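Local coordinates for aminoglycoside N(6')acetyltransferase (Legionella pneumophila subsp. pneumophila, PDB 3F5B), which probably transfers an acyl group from a donor to an amine, perhaps the 6'-amino group of aminoglycoside antibiotics, at residues C16-N21 and I68-E73. Sequence-based numbering, arbitrary orientation.
Sequences CFKQMN and IAYDNE
C16 and Y70 hold each other through both backbone amides: C16 N donates to Y70 O at 3.0 Å, and Y70 N returns a shorter bond to C16 O at 2.7 Å. K18 and I68 repeat the exchange two residues on, with I68 N 2.9 Å from K18 O. The strands run antiparallel, and F17 and A69 form the non-hydrogen-bonded pair between the two bonded ones. There the CA of F17 lies 3.4 Å from I68 O, a CA-H...O contact that gives this carbonyl a second, weaker partner beside K18 N.

On the sheet face carrying F17 and A69, the methyl of A69 meets the CD1–CE1 side of the F17 ring, with CB 3.6 Å from CE1. F119 packs edge-to-face on that ring and M115 touches both residues. On the other face, C16 CB packs against Y70 CB at 4.0 Å, K18 CG approaches Y70 CE1 obliquely, and Y70 OH is hydrogen-bonded to Q24 NE2. CG2 of I68 rests on K18 O; in one of two modelled conformers, the selenium of selenomethionine M20 lies 3.8 Å from I68 CB.

Four main-chain bonds between these segments thus hold strand 15-19, an edge strand of the GNAT sheet within this chain, to strand 65-71. F17 ties it to helix 109-123, while M20, just beyond it, and I68 reach helix 25-31.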
ATOM      1  N   CYS A  16     -11.011   1.323   8.851  1.00 26.62           N
ATOM      2  CA  CYS A  16     -10.271   2.184   9.761  1.00 29.65           C
ATOM      3  C   CYS A  16      -8.799   1.872   9.560  1.00 27.98           C
ATOM      4  O   CYS A  16      -8.441   0.710   9.343  1.00 28.62           O
ATOM      5  CB  CYS A  16     -10.667   1.844  11.198  1.00 33.01           C
ATOM      6  SG  CYS A  16      -9.836   2.850  12.429  1.00 42.38           S
ATOM      7  N   PHE A  17      -7.948   2.887   9.612  1.00 25.77           N
ATOM      8  CA  PHE A  17      -6.503   2.688   9.397  1.00 25.52           C
ATOM      9  C   PHE A  17      -5.724   3.367  10.530  1.00 25.71           C
ATOM     10  O   PHE A  17      -6.069   4.487  10.953  1.00 26.02           O
ATOM     11  CB  PHE A  17      -6.061   3.267   8.027  1.00 24.40           C
ATOM     12  CG  PHE A  17      -6.879   2.761   6.863  1.00 24.82           C
ATOM     13  CD1 PHE A  17      -6.512   1.603   6.202  1.00 23.02           C
ATOM     14  CD2 PHE A  17      -8.033   3.462   6.438  1.00 25.12           C
ATOM     15  CE1 PHE A  17      -7.294   1.116   5.084  1.00 24.49           C
ATOM     16  CE2 PHE A  17      -8.835   2.985   5.358  1.00 24.18           C
ATOM     17  CZ  PHE A  17      -8.480   1.801   4.692  1.00 24.16           C
ATOM     18  N   LYS A  18      -4.692   2.693  11.015  1.00 24.33           N
ATOM     19  CA  LYS A  18      -3.833   3.268  12.049  1.00 24.49           C
ATOM     20  C   LYS A  18      -2.406   2.858  11.847  1.00 24.22           C
ATOM     21  O   LYS A  18      -2.135   1.797  11.327  1.00 24.48           O
ATOM     22  CB  LYS A  18      -4.259   2.917  13.500  1.00 27.94           C
ATOM     23  CG  LYS A  18      -5.325   1.855  13.724  1.00 30.97           C
ATOM     24  CD  LYS A  18      -6.757   2.466  13.721  1.00 32.55           C
ATOM     25  CE  LYS A  18      -7.350   2.872  15.145  1.00 33.46           C
ATOM     26  NZ  LYS A  18      -7.356   4.387  15.474  1.00 29.16           N
ATOM     27  N   GLN A  19      -1.492   3.698  12.316  1.00 24.15           N
ATOM     28  CA  GLN A  19      -0.111   3.322  12.370  1.00 24.60           C
ATOM     29  C   GLN A  19       0.014   2.151  13.324  1.00 26.72           C
ATOM     30  O   GLN A  19      -0.693   2.054  14.326  1.00 26.64           O
ATOM     31  CB  GLN A  19       0.769   4.498  12.772  1.00 24.27           C
ATOM     32  CG  GLN A  19       0.845   5.502  11.629  1.00 25.26           C
ATOM     33  CD  GLN A  19       1.484   6.828  11.981  1.00 26.77           C
ATOM     34  OE1 GLN A  19       2.118   6.979  13.021  1.00 26.65           O
ATOM     35  NE2 GLN A  19       1.286   7.832  11.093  1.00 29.00           N
HETATM   36  N   MSE A  20       0.907   1.235  12.998  1.00 28.32           N
HETATM   37  CA  MSE A  20       1.179   0.060  13.813  0.50 28.64           C
HETATM   38  C   MSE A  20       1.685   0.422  15.197  1.00 29.98           C
HETATM   39  O   MSE A  20       2.428   1.402  15.344  1.00 26.14           O
HETATM   40  CB  MSE A  20       2.255  -0.766  13.115  0.50 30.03           C
HETATM   41  CG  MSE A  20       1.789  -1.415  11.838  0.50 31.46           C
HETATM   42 SE   MSE A  20       0.844  -3.037  12.293  0.50 32.68          SE
HETATM   43  CE  MSE A  20       2.324  -4.039  13.110  0.50 31.68           C
ATOM     44  N   ASN A  21       1.319  -0.387  16.187  1.00 30.06           N
ATOM     45  CA  ASN A  21       1.955  -0.341  17.499  0.50 30.21           C
ATOM     46  C   ASN A  21       2.465  -1.729  17.862  1.00 30.20           C
ATOM     47  O   ASN A  21       2.142  -2.720  17.181  1.00 28.69           O
ATOM     48  CB  ASN A  21       1.048   0.272  18.584  0.50 31.22           C
ATOM     49  CG  ASN A  21      -0.188  -0.558  18.875  0.50 31.71           C
ATOM     50  OD1 ASN A  21      -0.098  -1.747  19.147  0.50 32.08           O
ATOM     51  ND2 ASN A  21      -1.351   0.080  18.840  0.50 31.71           N
ATOM     52  N   ILE A  68      -1.930  -0.588   9.638  1.00 25.88           N
ATOM     53  CA  ILE A  68      -2.831  -1.743   9.717  1.00 25.73           C
ATOM     54  C   ILE A  68      -4.250  -1.242   9.372  1.00 26.59           C
ATOM     55  O   ILE A  68      -4.650  -0.155   9.809  1.00 26.84           O
ATOM     56  CB  ILE A  68      -2.711  -2.478  11.112  1.00 25.32           C
ATOM     57  CG1 ILE A  68      -3.582  -3.754  11.203  1.00 27.42           C
ATOM     58  CG2 ILE A  68      -2.984  -1.552  12.314  1.00 26.19           C
ATOM     59  CD1 ILE A  68      -3.065  -4.696  12.344  1.00 27.35           C
ATOM     60  N   ALA A  69      -4.985  -2.022   8.584  1.00 24.71           N
ATOM     61  CA  ALA A  69      -6.382  -1.698   8.217  1.00 23.44           C
ATOM     62  C   ALA A  69      -7.309  -2.574   9.022  1.00 24.22           C
ATOM     63  O   ALA A  69      -7.048  -3.787   9.153  1.00 23.68           O
ATOM     64  CB  ALA A  69      -6.602  -1.961   6.733  1.00 24.87           C
ATOM     65  N   TYR A  70      -8.406  -1.983   9.512  1.00 23.90           N
ATOM     66  CA  TYR A  70      -9.398  -2.675  10.323  1.00 24.95           C
ATOM     67  C   TYR A  70     -10.767  -2.641   9.642  1.00 25.82           C
ATOM     68  O   TYR A  70     -11.115  -1.646   9.015  1.00 24.35           O
ATOM     69  CB  TYR A  70      -9.546  -1.990  11.691  1.00 27.10           C
ATOM     70  CG  TYR A  70      -8.487  -2.415  12.667  1.00 29.99           C
ATOM     71  CD1 TYR A  70      -7.196  -1.872  12.612  1.00 31.74           C
ATOM     72  CD2 TYR A  70      -8.759  -3.387  13.616  1.00 31.43           C
ATOM     73  CE1 TYR A  70      -6.200  -2.285  13.513  1.00 33.10           C
ATOM     74  CE2 TYR A  70      -7.785  -3.809  14.513  1.00 33.39           C
ATOM     75  CZ  TYR A  70      -6.513  -3.251  14.452  1.00 34.71           C
ATOM     76  OH  TYR A  70      -5.573  -3.690  15.356  1.00 38.51           O
ATOM     77  N   ASP A  71     -11.521  -3.732   9.790  1.00 26.78           N
ATOM     78  CA  ASP A  71     -12.931  -3.761   9.432  1.00 25.86           C
ATOM     79  C   ASP A  71     -13.631  -3.931  10.790  1.00 27.40           C
ATOM     80  O   ASP A  71     -13.662  -5.030  11.338  1.00 25.70           O
ATOM     81  CB  ASP A  71     -13.191  -4.945   8.507  1.00 24.87           C
ATOM     82  CG  ASP A  71     -14.652  -5.083   8.122  1.00 25.51           C
ATOM     83  OD1 ASP A  71     -15.376  -4.053   8.070  1.00 26.07           O
ATOM     84  OD2 ASP A  71     -15.058  -6.229   7.865  1.00 23.69           O
ATOM     85  N   ASN A  72     -14.122  -2.821  11.347  1.00 28.61           N
ATOM     86  CA  ASN A  72     -14.558  -2.765  12.750  1.00 31.13           C
ATOM     87  C   ASN A  72     -13.440  -3.266  13.664  1.00 31.71           C
ATOM     88  O   ASN A  72     -12.315  -2.742  13.619  1.00 32.85           O
ATOM     89  CB  ASN A  72     -15.858  -3.555  12.943  1.00 33.81           C
ATOM     90  CG  ASN A  72     -17.030  -2.904  12.248  1.00 37.18           C
ATOM     91  OD1 ASN A  72     -17.053  -1.672  12.066  1.00 38.75           O
ATOM     92  ND2 ASN A  72     -18.024  -3.718  11.853  1.00 37.61           N
ATOM     93  N   GLU A  73     -13.708  -4.322  14.427  1.00 31.50           N
ATOM     94  CA  GLU A  73     -12.691  -4.910  15.291  1.00 32.45           C
ATOM     95  C   GLU A  73     -11.688  -5.834  14.580  1.00 30.61           C
ATOM     96  O   GLU A  73     -10.763  -6.294  15.202  1.00 29.10           O
ATOM     97  CB  GLU A  73     -13.326  -5.648  16.498  1.00 33.98           C
ATOM     98  CG  GLU A  73     -14.870  -5.847  16.446  1.00 37.84           C
ATOM     99  CD  GLU A  73     -15.360  -6.871  15.400  1.00 39.69           C
ATOM    100  OE1 GLU A  73     -15.764  -6.424  14.302  1.00 39.52           O
ATOM    101  OE2 GLU A  73     -15.373  -8.110  15.683  1.00 40.30           O
TER